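Local coordinates for transcriptional regulator, putative (Vibrio cholerae O1 biovar eltor str. N16961, PDB 3BJN), which is a putative IclR-type transcriptional regulator, probably a repressor of allantoin and glyoxylate utilization operons, represented here by its C-terminal effector-type domain, at residues A[28-33]-A[138-143]; A[37-42]-A[61-66]; A[110-115]-A[122-127]. All blocks are in the same frame, centred on the assembly; numbering follows the deposited sequence.

Contact 1: A[28-33]-A[138-143]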
ATOM      1  N   GLU A  28     -11.139  -5.048  -8.577  1.00 13.64           N
ATOM      2  CA  GLU A  28      -9.841  -5.609  -8.145  1.00 13.25           C
ATOM      3  C   GLU A  28      -9.795  -5.859  -6.640  1.00 14.45           C
ATOM      4  O   GLU A  28     -10.570  -5.273  -5.857  1.00 13.91           O
ATOM      5  CB  GLU A  28      -8.711  -4.615  -8.483  1.00 13.44           C
ATOM      6  CG  GLU A  28      -8.617  -4.242  -9.974  1.00 13.64           C
ATOM      7  CD  GLU A  28      -8.254  -5.403 -10.920  1.00 15.69           C
ATOM      8  OE1 GLU A  28      -7.838  -6.500 -10.476  1.00 15.58           O
ATOM      9  OE2 GLU A  28      -8.402  -5.213 -12.158  1.00 16.83           O
HETATM   10  N   MSE A  29      -8.859  -6.721  -6.250  1.00 14.82           N
HETATM   11  CA  MSE A  29      -8.486  -6.952  -4.851  0.50 18.76           C
HETATM   12  C   MSE A  29      -7.995  -5.661  -4.236  1.00 16.61           C
HETATM   13  O   MSE A  29      -7.293  -4.890  -4.913  1.00 15.73           O
HETATM   14  CB  MSE A  29      -7.284  -7.891  -4.780  0.50 18.01           C
HETATM   15  CG  MSE A  29      -7.461  -9.261  -5.287  0.50 21.12           C
HETATM   16 SE   MSE A  29      -5.953 -10.243  -4.512  0.50 31.51          SE
HETATM   17  CE  MSE A  29      -6.696 -10.460  -2.828  0.50 16.69           C
ATOM     18  N   ALA A  30      -8.319  -5.433  -2.963  1.00 16.42           N
ATOM     19  CA  ALA A  30      -7.872  -4.219  -2.271  1.00 15.64           C
ATOM     20  C   ALA A  30      -7.529  -4.595  -0.845  1.00 15.61           C
ATOM     21  O   ALA A  30      -8.132  -5.516  -0.273  1.00 15.74           O
ATOM     22  CB  ALA A  30      -8.972  -3.158  -2.282  1.00 17.85           C
ATOM     23  N   ALA A  31      -6.557  -3.898  -0.274  1.00 13.98           N
ATOM     24  CA  ALA A  31      -6.146  -4.212   1.096  1.00 14.34           C
ATOM     25  C   ALA A  31      -5.805  -2.956   1.884  1.00 14.57           C
ATOM     26  O   ALA A  31      -5.494  -1.912   1.304  1.00 14.48           O
ATOM     27  CB  ALA A  31      -4.943  -5.117   1.081  1.00 14.92           C
ATOM     28  N   TYR A  32      -5.878  -3.091   3.212  1.00 14.20           N
ATOM     29  CA  TYR A  32      -5.391  -2.085   4.147  1.00 14.31           C
ATOM     30  C   TYR A  32      -4.192  -2.671   4.854  1.00 15.22           C
ATOM     31  O   TYR A  32      -4.281  -3.745   5.473  1.00 13.99           O
ATOM     32  CB  TYR A  32      -6.475  -1.791   5.169  1.00 15.29           C
ATOM     33  CG  TYR A  32      -6.092  -0.787   6.213  1.00 16.30           C
ATOM     34  CD1 TYR A  32      -5.768   0.513   5.859  1.00 19.24           C
ATOM     35  CD2 TYR A  32      -6.061  -1.149   7.552  1.00 18.70           C
ATOM     36  CE1 TYR A  32      -5.431   1.457   6.859  1.00 20.94           C
ATOM     37  CE2 TYR A  32      -5.731  -0.230   8.542  1.00 21.95           C
ATOM     38  CZ  TYR A  32      -5.400   1.053   8.179  1.00 20.79           C
ATOM     39  OH  TYR A  32      -5.095   1.962   9.174  1.00 23.27           O
HETATM   40  N   MSE A  33      -3.101  -1.952   4.713  1.00 15.38           N
HETATM   41  CA  MSE A  33      -1.788  -2.354   5.236  1.00 16.13           C
HETATM   42  C   MSE A  33      -1.360  -1.417   6.345  1.00 15.63           C
HETATM   43  O   MSE A  33      -1.664  -0.221   6.298  1.00 14.98           O
HETATM   44  CB  MSE A  33      -0.755  -2.254   4.110  1.00 17.95           C
HETATM   45  CG  MSE A  33      -1.274  -2.677   2.724  1.00 21.41           C
HETATM   46 SE   MSE A  33      -1.262  -4.643   2.759  1.00 34.90          SE
HETATM   47  CE  MSE A  33       0.611  -4.658   2.618  1.00 26.08           C
ATOM     48  N   ILE A 138      -3.864   2.238   1.861  1.00 16.81           N
ATOM     49  CA  ILE A 138      -4.846   1.453   1.088  1.00 17.08           C
ATOM     50  C   ILE A 138      -4.188   1.104  -0.214  1.00 17.48           C
ATOM     51  O   ILE A 138      -3.520   1.954  -0.817  1.00 16.69           O
ATOM     52  CB  ILE A 138      -6.134   2.290   0.782  1.00 17.15           C
ATOM     53  CG1 ILE A 138      -6.923   2.537   2.078  1.00 19.75           C
ATOM     54  CG2 ILE A 138      -6.984   1.606  -0.344  1.00 18.28           C
ATOM     55  CD1 ILE A 138      -7.601   1.290   2.652  1.00 23.60           C
ATOM     56  N   SER A 139      -4.367  -0.130  -0.669  1.00 17.87           N
ATOM     57  CA  SER A 139      -3.695  -0.603  -1.865  0.50 17.94           C
ATOM     58  C   SER A 139      -4.629  -1.439  -2.728  1.00 18.77           C
ATOM     59  O   SER A 139      -5.501  -2.127  -2.194  1.00 18.69           O
ATOM     60  CB  SER A 139      -2.498  -1.457  -1.462  0.50 18.41           C
ATOM     61  OG  SER A 139      -1.607  -0.733  -0.617  0.50 16.98           O
ATOM     62  N   VAL A 140      -4.440  -1.350  -4.038  1.00 18.34           N
ATOM     63  CA  VAL A 140      -5.005  -2.323  -4.972  1.00 18.55           C
ATOM     64  C   VAL A 140      -3.832  -3.107  -5.536  1.00 18.54           C
ATOM     65  O   VAL A 140      -2.785  -2.528  -5.898  1.00 18.30           O
ATOM     66  CB  VAL A 140      -5.804  -1.641  -6.085  1.00 18.28           C
ATOM     67  CG1 VAL A 140      -5.964  -2.555  -7.345  1.00 20.45           C
ATOM     68  CG2 VAL A 140      -7.175  -1.178  -5.522  1.00 18.17           C
HETATM   69  N   MSE A 141      -3.999  -4.427  -5.568  1.00 19.50           N
HETATM   70  CA  MSE A 141      -3.028  -5.372  -6.151  1.00 21.45           C
HETATM   71  C   MSE A 141      -3.748  -6.030  -7.309  1.00 20.42           C
HETATM   72  O   MSE A 141      -4.815  -6.619  -7.110  1.00 19.46           O
HETATM   73  CB  MSE A 141      -2.638  -6.433  -5.115  1.00 22.69           C
HETATM   74  CG  MSE A 141      -1.875  -5.883  -3.929  1.00 29.38           C
HETATM   75 SE   MSE A 141      -3.141  -5.286  -2.549  1.00 49.16          SE
HETATM   76  CE  MSE A 141      -2.775  -6.723  -1.281  1.00 42.40           C
ATOM     77  N   ALA A 142      -3.198  -5.919  -8.519  1.00 18.74           N
ATOM     78  CA  ALA A 142      -3.941  -6.283  -9.702  1.00 18.29           C
ATOM     79  C   ALA A 142      -2.975  -6.686 -10.830  1.00 17.62           C
ATOM     80  O   ALA A 142      -1.845  -6.188 -10.883  1.00 17.54           O
ATOM     81  CB  ALA A 142      -4.801  -5.096 -10.143  1.00 19.50           C
ATOM     82  N   PRO A 143      -3.416  -7.597 -11.724  1.00 17.74           N
ATOM     83  CA  PRO A 143      -2.551  -8.036 -12.819  1.00 17.16           C
ATOM     84  C   PRO A 143      -2.167  -6.833 -13.688  1.00 17.69           C
ATOM     85  O   PRO A 143      -3.024  -5.995 -13.999  1.00 17.89           O
ATOM     86  CB  PRO A 143      -3.443  -9.011 -13.625  1.00 17.63           C
ATOM     87  CG  PRO A 143      -4.840  -8.733 -13.173  1.00 20.26           C
ATOM     88  CD  PRO A 143      -4.757  -8.200 -11.766  1.00 18.47           C
TER
HETATM   89  O   HOH W   1      -6.990  -7.677  -8.296  1.00 14.59           O
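Glu28 OE1 accepts a hydrogen bond from a water, 2.6 Å away, that ties the two segments together. The same water donates to Met141 O and accepts from Met29 N, and Arg146, outside the pair, makes a salt bridge with the same OE1. The carboxylate is therefore fixed by both a charge and a bound water, which would be expected to favour its ionised form. Its chain bends at chi2 (-65°), which turns CD toward Ala142, where OE1 lies 3.4 Å from CB; further back, Glu28 CB meets Val140 CG1 at 3.6 Å, the two side chains crossing at about a right angle.

Further on, the strands run antiparallel. Ala31 and Ser139 are the sound hydrogen-bonded pair: Ala31 N donates to Ser139 O at 2.8 Å, and Ser139 N returns a bond to Ala31 O at 2.9 Å, nearly in line with that carbonyl. The Met141 N to Met29 O bond is weak.

Side chains alternate between two faces. On one, Tyr32 CD1 meets Ile138 CD1 at 3.8 Å, a side-chain crossing near a right angle, and Ala30 and Val140 lie on the same face. Helices 12-26 and 144-163 pack over it, Leu22 and Val158 among their residues. On the other, bends at chi2 and chi3 of Met141, a selenomethionine in this crystal, bring CE back to 3.6 Å from Ala31 CB. Cys42 and Phe56 add to that side, where Ser139 OG is hydrogen-bonded to Ser69 OG and Ser125 OG.

This is the middle of an antiparallel sheet with helices 12-26 and 144-163 on one face and helix 67-76 reaching the other, consistent with the GAF-related fold of IclR C-terminal domains.

Contact 2: A[37-42]-A[61-66]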
ATOM      1  N   GLY A  37       7.174  -2.393  12.551  1.00 12.89           N
ATOM      2  CA  GLY A  37       8.616  -2.626  12.600  1.00 12.59           C
ATOM      3  C   GLY A  37       9.204  -2.589  11.206  1.00 13.20           C
ATOM      4  O   GLY A  37       9.117  -1.552  10.491  1.00 13.34           O
ATOM      5  N   TYR A  38       9.809  -3.714  10.809  1.00 11.98           N
ATOM      6  CA  TYR A  38      10.448  -3.794   9.505  1.00 12.29           C
ATOM      7  C   TYR A  38       9.494  -4.274   8.402  1.00 12.96           C
ATOM      8  O   TYR A  38       9.949  -4.519   7.263  1.00 13.57           O
ATOM      9  CB  TYR A  38      11.628  -4.762   9.576  1.00 12.34           C
ATOM     10  CG  TYR A  38      12.786  -4.306  10.405  1.00 10.70           C
ATOM     11  CD1 TYR A  38      13.271  -2.991  10.335  1.00 10.34           C
ATOM     12  CD2 TYR A  38      13.468  -5.204  11.234  1.00 11.12           C
ATOM     13  CE1 TYR A  38      14.383  -2.588  11.072  1.00 11.69           C
ATOM     14  CE2 TYR A  38      14.561  -4.826  11.967  1.00 10.38           C
ATOM     15  CZ  TYR A  38      15.045  -3.516  11.892  1.00 10.66           C
ATOM     16  OH  TYR A  38      16.157  -3.202  12.639  1.00 10.36           O
ATOM     17  N   ARG A  39       8.207  -4.477   8.740  1.00 13.28           N
ATOM     18  CA  ARG A  39       7.286  -5.198   7.821  1.00 13.68           C
ATOM     19  C   ARG A  39       5.976  -4.475   7.617  1.00 15.06           C
ATOM     20  O   ARG A  39       5.624  -3.596   8.390  1.00 15.06           O
ATOM     21  CB  ARG A  39       7.024  -6.644   8.299  1.00 14.34           C
ATOM     22  CG  ARG A  39       8.339  -7.386   8.610  1.00 14.98           C
ATOM     23  CD  ARG A  39       8.090  -8.797   9.056  1.00 16.14           C
ATOM     24  NE  ARG A  39       7.593  -9.649   7.988  1.00 16.21           N
ATOM     25  CZ  ARG A  39       8.356 -10.302   7.106  1.00 18.62           C
ATOM     26  NH1 ARG A  39       9.691 -10.181   7.116  1.00 17.31           N
ATOM     27  NH2 ARG A  39       7.764 -11.064   6.171  1.00 19.59           N
ATOM     28  N   ALA A  40       5.311  -4.826   6.518  1.00 15.36           N
ATOM     29  CA  ALA A  40       3.998  -4.278   6.152  1.00 16.92           C
ATOM     30  C   ALA A  40       3.005  -5.396   6.439  1.00 16.36           C
ATOM     31  O   ALA A  40       3.069  -6.462   5.829  1.00 16.94           O
ATOM     32  CB  ALA A  40       3.981  -3.904   4.679  1.00 18.78           C
ATOM     33  N   LEU A  41       2.107  -5.157   7.385  1.00 16.11           N
ATOM     34  CA  LEU A  41       1.114  -6.158   7.746  1.00 15.81           C
ATOM     35  C   LEU A  41      -0.192  -5.940   6.962  1.00 16.27           C
ATOM     36  O   LEU A  41      -0.718  -4.833   6.928  1.00 16.14           O
ATOM     37  CB  LEU A  41       0.832  -6.084   9.250  1.00 16.67           C
ATOM     38  CG  LEU A  41      -0.311  -6.967   9.733  1.00 17.64           C
ATOM     39  CD1 LEU A  41       0.064  -8.454   9.657  1.00 19.97           C
ATOM     40  CD2 LEU A  41      -0.696  -6.600  11.158  1.00 20.68           C
ATOM     41  N   CYS A  42      -0.718  -6.997   6.362  1.00 16.07           N
ATOM     42  CA  CYS A  42      -2.017  -6.878   5.710  1.00 15.64           C
ATOM     43  C   CYS A  42      -3.120  -7.080   6.756  1.00 16.67           C
ATOM     44  O   CYS A  42      -3.341  -8.201   7.226  1.00 17.50           O
ATOM     45  CB  CYS A  42      -2.120  -7.886   4.587  1.00 17.34           C
ATOM     46  SG  CYS A  42      -3.700  -7.742   3.732  1.00 20.45           S
ATOM     47  N   SER A  61       2.514 -10.606   6.875  1.00 17.45           N
ATOM     48  CA  SER A  61       3.307  -9.427   6.563  1.00 17.43           C
ATOM     49  C   SER A  61       4.430  -9.716   5.563  1.00 18.74           C
ATOM     50  O   SER A  61       4.825 -10.875   5.353  1.00 19.75           O
ATOM     51  CB  SER A  61       3.916  -8.840   7.830  1.00 17.58           C
ATOM     52  OG  SER A  61       4.776  -9.787   8.418  1.00 15.42           O
ATOM     53  N   GLN A  62       4.901  -8.652   4.925  1.00 19.19           N
ATOM     54  CA  GLN A  62       5.979  -8.667   3.934  0.50 19.56           C
ATOM     55  C   GLN A  62       7.028  -7.644   4.361  1.00 19.43           C
ATOM     56  O   GLN A  62       6.675  -6.651   4.969  1.00 18.74           O
ATOM     57  CB  GLN A  62       5.429  -8.231   2.568  0.50 20.91           C
ATOM     58  CG  GLN A  62       4.552  -9.277   1.855  0.50 21.56           C
ATOM     59  CD  GLN A  62       5.373 -10.420   1.258  0.50 25.01           C
ATOM     60  OE1 GLN A  62       6.342 -10.196   0.521  0.50 26.76           O
ATOM     61  NE2 GLN A  62       4.985 -11.651   1.575  0.50 25.24           N
ATOM     62  N   PRO A  63       8.291  -7.819   3.953  1.00 19.12           N
ATOM     63  CA  PRO A  63       9.245  -6.759   4.286  1.00 19.14           C
ATOM     64  C   PRO A  63       8.823  -5.393   3.734  1.00 19.35           C
ATOM     65  O   PRO A  63       8.288  -5.292   2.618  1.00 19.16           O
ATOM     66  CB  PRO A  63      10.546  -7.234   3.602  1.00 19.93           C
ATOM     67  CG  PRO A  63      10.377  -8.714   3.455  1.00 21.40           C
ATOM     68  CD  PRO A  63       8.917  -8.922   3.199  1.00 19.99           C
ATOM     69  N   LEU A  64       9.070  -4.351   4.522  1.00 19.41           N
ATOM     70  CA  LEU A  64       8.758  -2.982   4.163  1.00 21.49           C
ATOM     71  C   LEU A  64       9.896  -2.455   3.304  1.00 21.18           C
ATOM     72  O   LEU A  64      10.854  -1.816   3.794  1.00 21.84           O
ATOM     73  CB  LEU A  64       8.578  -2.175   5.458  1.00 22.42           C
ATOM     74  CG  LEU A  64       7.597  -1.026   5.614  1.00 25.13           C
ATOM     75  CD1 LEU A  64       6.331  -1.206   4.907  1.00 27.72           C
ATOM     76  CD2 LEU A  64       7.406  -0.704   7.133  1.00 24.39           C
ATOM     77  N   LEU A  65       9.812  -2.758   2.001  1.00 20.73           N
ATOM     78  CA  LEU A  65      10.943  -2.509   1.102  1.00 21.68           C
ATOM     79  C   LEU A  65      10.499  -2.419  -0.347  1.00 22.44           C
ATOM     80  O   LEU A  65      10.804  -1.427  -1.013  1.00 23.65           O
ATOM     81  CB  LEU A  65      12.012  -3.600   1.255  1.00 21.70           C
ATOM     82  CG  LEU A  65      13.230  -3.630   0.307  1.00 22.19           C
ATOM     83  CD1 LEU A  65      14.082  -2.406   0.613  1.00 23.93           C
ATOM     84  CD2 LEU A  65      14.040  -4.898   0.480  1.00 23.46           C
ATOM     85  N   ARG A  66       9.811  -3.454  -0.829  1.00 20.51           N
ATOM     86  CA  ARG A  66       9.355  -3.517  -2.215  1.00 20.10           C
ATOM     87  C   ARG A  66       7.857  -3.236  -2.328  1.00 19.47           C
ATOM     88  O   ARG A  66       7.097  -3.500  -1.397  1.00 19.70           O
ATOM     89  CB  ARG A  66       9.655  -4.886  -2.824  1.00 21.31           C
ATOM     90  CG  ARG A  66      11.134  -5.309  -2.792  1.00 24.08           C
ATOM     91  CD  ARG A  66      12.044  -4.285  -3.436  1.00 31.91           C
ATOM     92  NE  ARG A  66      13.451  -4.693  -3.360  1.00 37.88           N
ATOM     93  CZ  ARG A  66      14.496  -3.872  -3.510  1.00 40.17           C
ATOM     94  NH1 ARG A  66      14.317  -2.575  -3.746  1.00 40.44           N
ATOM     95  NH2 ARG A  66      15.725  -4.357  -3.413  1.00 40.89           N
TER
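Ala40 and Gln62 hold the centre of this pairing. Ala40 N donates to Gln62 O at 2.8 Å in an almost straight bond (172°), and Gln62 N answers to Ala40 O. Two residues on, Leu64 N reaches Tyr38 O at 2.9 Å just as the chain leaves strand 61-63 through an inverse gamma turn centred on Leu64.

The tight part lies on the inner side, where Leu64 spreads its two methyls over the neighbouring strand: CD1 against Ala40 CB at 3.6 Å, CD2 beside Arg39 O. Met73 of helix 67-76 packs on both Ala40 and Leu64, and Ile85 of helix 79-88 also reaches Leu64.

The solvent side is held mainly by polar groups. Arg39 is exposed, yet its side chain reaches alongside Ser61 and grips it edge-on with NE and NH2. NE donates to Ser61 OG at 2.9 Å, with the hydroxyl in the guanidinium plane, while NH2 reaches Ser61 O at 3.1 Å from well above that carbonyl's plane. The bend at chi3 (69°) carries NE toward the serine, and one guanidinium face lies over the Gln62-Pro63 peptide. Arg39 and Pro63 run side by side.

Apolar burial on one side and a charged clamp on the other imply that strand 61-63 is fastened by the Arg39 side chain of its neighbour and by Leu64 just after it, as well as by backbone bonds.

Contact 3: A[110-115]-A[122-127]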
ATOM      1  N   TYR A 110       0.483   9.218  -3.976  1.00 16.66           N
ATOM      2  CA  TYR A 110       0.342   7.759  -4.121  1.00 17.39           C
ATOM      3  C   TYR A 110       1.594   7.185  -4.771  1.00 17.54           C
ATOM      4  O   TYR A 110       2.400   7.928  -5.332  1.00 17.16           O
ATOM      5  CB  TYR A 110      -0.878   7.432  -5.005  1.00 17.56           C
ATOM      6  CG  TYR A 110      -0.740   7.953  -6.436  1.00 17.57           C
ATOM      7  CD1 TYR A 110      -0.164   7.162  -7.430  1.00 19.18           C
ATOM      8  CD2 TYR A 110      -1.165   9.234  -6.769  1.00 17.83           C
ATOM      9  CE1 TYR A 110      -0.009   7.649  -8.749  1.00 20.24           C
ATOM     10  CE2 TYR A 110      -1.035   9.719  -8.055  1.00 18.52           C
ATOM     11  CZ  TYR A 110      -0.447   8.927  -9.034  1.00 20.02           C
ATOM     12  OH  TYR A 110      -0.305   9.415 -10.312  1.00 22.21           O
ATOM     13  N   ALA A 111       1.729   5.856  -4.719  1.00 17.55           N
ATOM     14  CA  ALA A 111       2.814   5.163  -5.409  1.00 18.29           C
ATOM     15  C   ALA A 111       2.245   4.114  -6.347  1.00 18.10           C
ATOM     16  O   ALA A 111       1.168   3.561  -6.094  1.00 18.37           O
ATOM     17  CB  ALA A 111       3.724   4.495  -4.409  1.00 18.60           C
ATOM     18  N   VAL A 112       3.001   3.811  -7.399  1.00 18.80           N
ATOM     19  CA  VAL A 112       2.643   2.739  -8.335  1.00 19.75           C
ATOM     20  C   VAL A 112       3.869   1.867  -8.438  1.00 18.62           C
ATOM     21  O   VAL A 112       5.022   2.388  -8.493  1.00 19.95           O
ATOM     22  CB  VAL A 112       2.272   3.284  -9.746  1.00 20.65           C
ATOM     23  CG1 VAL A 112       1.913   2.145 -10.702  1.00 23.58           C
ATOM     24  CG2 VAL A 112       1.119   4.279  -9.660  1.00 23.33           C
ATOM     25  N   SER A 113       3.666   0.547  -8.456  1.00 17.85           N
ATOM     26  CA  SER A 113       4.783  -0.405  -8.662  1.00 18.79           C
ATOM     27  C   SER A 113       4.342  -1.531  -9.616  1.00 19.40           C
ATOM     28  O   SER A 113       3.156  -1.853  -9.717  1.00 18.11           O
ATOM     29  CB  SER A 113       5.218  -1.018  -7.342  1.00 19.11           C
ATOM     30  OG  SER A 113       4.112  -1.692  -6.747  1.00 19.66           O
ATOM     31  N   THR A 114       5.313  -2.139 -10.295  1.00 19.75           N
ATOM     32  CA  THR A 114       5.019  -3.254 -11.197  1.00 21.86           C
ATOM     33  C   THR A 114       6.035  -4.379 -11.016  1.00 20.00           C
ATOM     34  O   THR A 114       7.256  -4.152 -11.162  1.00 19.74           O
ATOM     35  CB  THR A 114       5.037  -2.805 -12.687  1.00 23.29           C
ATOM     36  OG1 THR A 114       6.295  -2.188 -12.991  1.00 27.97           O
ATOM     37  CG2 THR A 114       3.907  -1.822 -12.971  1.00 26.00           C
ATOM     38  N   SER A 115       5.535  -5.574 -10.682  1.00 19.19           N
ATOM     39  CA  SER A 115       6.332  -6.783 -10.629  1.00 19.93           C
ATOM     40  C   SER A 115       7.504  -6.735  -9.626  1.00 20.24           C
ATOM     41  O   SER A 115       8.494  -7.441  -9.818  1.00 21.60           O
ATOM     42  CB  SER A 115       6.838  -7.157 -12.034  1.00 20.21           C
ATOM     43  OG  SER A 115       5.760  -7.499 -12.900  1.00 21.14           O
ATOM     44  N   SER A 122       0.810  -5.725 -10.316  1.00 17.41           N
ATOM     45  CA  SER A 122       1.149  -4.318 -10.015  1.00 18.09           C
ATOM     46  C   SER A 122       0.495  -3.903  -8.703  1.00 18.90           C
ATOM     47  O   SER A 122      -0.464  -4.563  -8.242  1.00 19.99           O
ATOM     48  CB  SER A 122       0.674  -3.423 -11.166  1.00 19.78           C
ATOM     49  OG  SER A 122       1.384  -3.726 -12.361  1.00 20.45           O
ATOM     50  N   GLY A 123       1.018  -2.853  -8.081  1.00 18.00           N
ATOM     51  CA  GLY A 123       0.407  -2.255  -6.903  1.00 18.14           C
ATOM     52  C   GLY A 123       0.175  -0.771  -7.080  1.00 17.98           C
ATOM     53  O   GLY A 123       0.991  -0.079  -7.696  1.00 17.67           O
ATOM     54  N   ILE A 124      -0.943  -0.283  -6.537  1.00 17.29           N
ATOM     55  CA  ILE A 124      -1.225   1.167  -6.498  1.00 17.50           C
ATOM     56  C   ILE A 124      -1.679   1.477  -5.078  1.00 16.51           C
ATOM     57  O   ILE A 124      -2.587   0.822  -4.564  1.00 17.19           O
ATOM     58  CB  ILE A 124      -2.299   1.601  -7.550  1.00 17.37           C
ATOM     59  CG1 ILE A 124      -1.711   1.402  -8.953  1.00 20.13           C
ATOM     60  CG2 ILE A 124      -2.671   3.068  -7.325  1.00 17.85           C
ATOM     61  CD1 ILE A 124      -2.696   1.523 -10.157  1.00 20.28           C
ATOM     62  N   SER A 125      -1.027   2.429  -4.410  1.00 16.81           N
ATOM     63  CA  SER A 125      -1.277   2.613  -2.979  0.50 17.30           C
ATOM     64  C   SER A 125      -1.246   4.070  -2.569  1.00 17.23           C
ATOM     65  O   SER A 125      -0.531   4.881  -3.167  1.00 17.79           O
ATOM     66  CB  SER A 125      -0.270   1.823  -2.135  0.50 18.05           C
ATOM     67  OG  SER A 125      -0.123   0.505  -2.621  0.50 20.36           O
ATOM     68  N   ALA A 126      -2.049   4.393  -1.555  1.00 16.09           N
ATOM     69  CA  ALA A 126      -2.079   5.752  -1.013  1.00 15.79           C
ATOM     70  C   ALA A 126      -2.059   5.702   0.512  1.00 16.20           C
ATOM     71  O   ALA A 126      -2.562   4.751   1.084  1.00 16.58           O
ATOM     72  CB  ALA A 126      -3.312   6.510  -1.533  1.00 15.71           C
ATOM     73  N   PRO A 127      -1.475   6.720   1.160  1.00 16.17           N
ATOM     74  CA  PRO A 127      -1.306   6.665   2.621  1.00 17.00           C
ATOM     75  C   PRO A 127      -2.603   6.994   3.353  1.00 17.62           C
ATOM     76  O   PRO A 127      -3.413   7.807   2.871  1.00 18.27           O
ATOM     77  CB  PRO A 127      -0.292   7.781   2.897  1.00 17.23           C
ATOM     78  CG  PRO A 127      -0.570   8.812   1.794  1.00 16.97           C
ATOM     79  CD  PRO A 127      -0.948   7.995   0.592  1.00 16.65           C
TER
HETATM   80  O   HOH W   2       3.446  -5.522 -13.190  1.00 31.67           O
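Segments 110-115 and 122-127 run antiparallel at 173°, their strand axes approaching to 4.6 Å. Four backbone bonds lace them in two pairs. Ala111 N donates to Ser125 O at 2.9 Å and Ser125 N returns to Ala111 O, both in the carbonyl plane; Ser113 and Gly123 exchange the other two, Ser113 N to Gly123 O at 2.9 Å and Gly123 N to Ser113 O, the latter tilted 34° from the plane. Between these pairs Val112 CA leans on Gly123 O and Ile124 CA on Ala111 O, in CA-H...O contacts.

Val112 and Ile124 lie side by side, and both valine methyls, CG1 and CG2, sit 4.1 Å from Ile124 CG1. Farther along the same face, Thr114 CG2 closes to 3.2 Å on Ser122 OG. That hydroxyl also binds a water, which bridges to Ser115 OG near the turn. At the other end, Tyr110 CB meets Ala126 CB at 4.3 Å and rests near Ser125 O; CG stands between the backbone N and the carbonyl carbon (chi1 63°), and the ring leads away from the partner strand, toward Ile155 of helix 144-163.

The other face belongs to Ala111, Ser113 and Ser125. Ser113 OG is held by the backbone N of Ala68, close to the start of helix 67-76, and also lies 3.6 Å from Gly123 N, beside a residue with no side chain. Ser125 OG is bonded to Ser139 OG and Ser69 OG, and Val72 packs on Ala111.

The arrangement is a beta hairpin at one edge of the antiparallel sheet of an IclR C-terminal domain, sandwiched between helices 144-163 and 67-76.

How the contacts relate
All three contacts belong to one antiparallel sheet, and contact 1 joins its two halves. Strand 133-143 of contact 1 neighbours strand 121-130 of contact 3: Ala142 O and Ser122 N are 2.8 Å apart, a probable hydrogen bond, and the two centres are 9 Å apart. On its other side, strand 29-36 neighbours strand 39-45 of contact 2, with centres about 15 Å apart and Met33 SE packed 3.8 Å from Cys42 CA. Contacts 2 and 3 hold the two outermost strands; their centres lie 14 Å apart and their nearest atoms about 6 Å. Along the chain, both fall between the segments of contact 1, which joins early and late chain at mid-sheet.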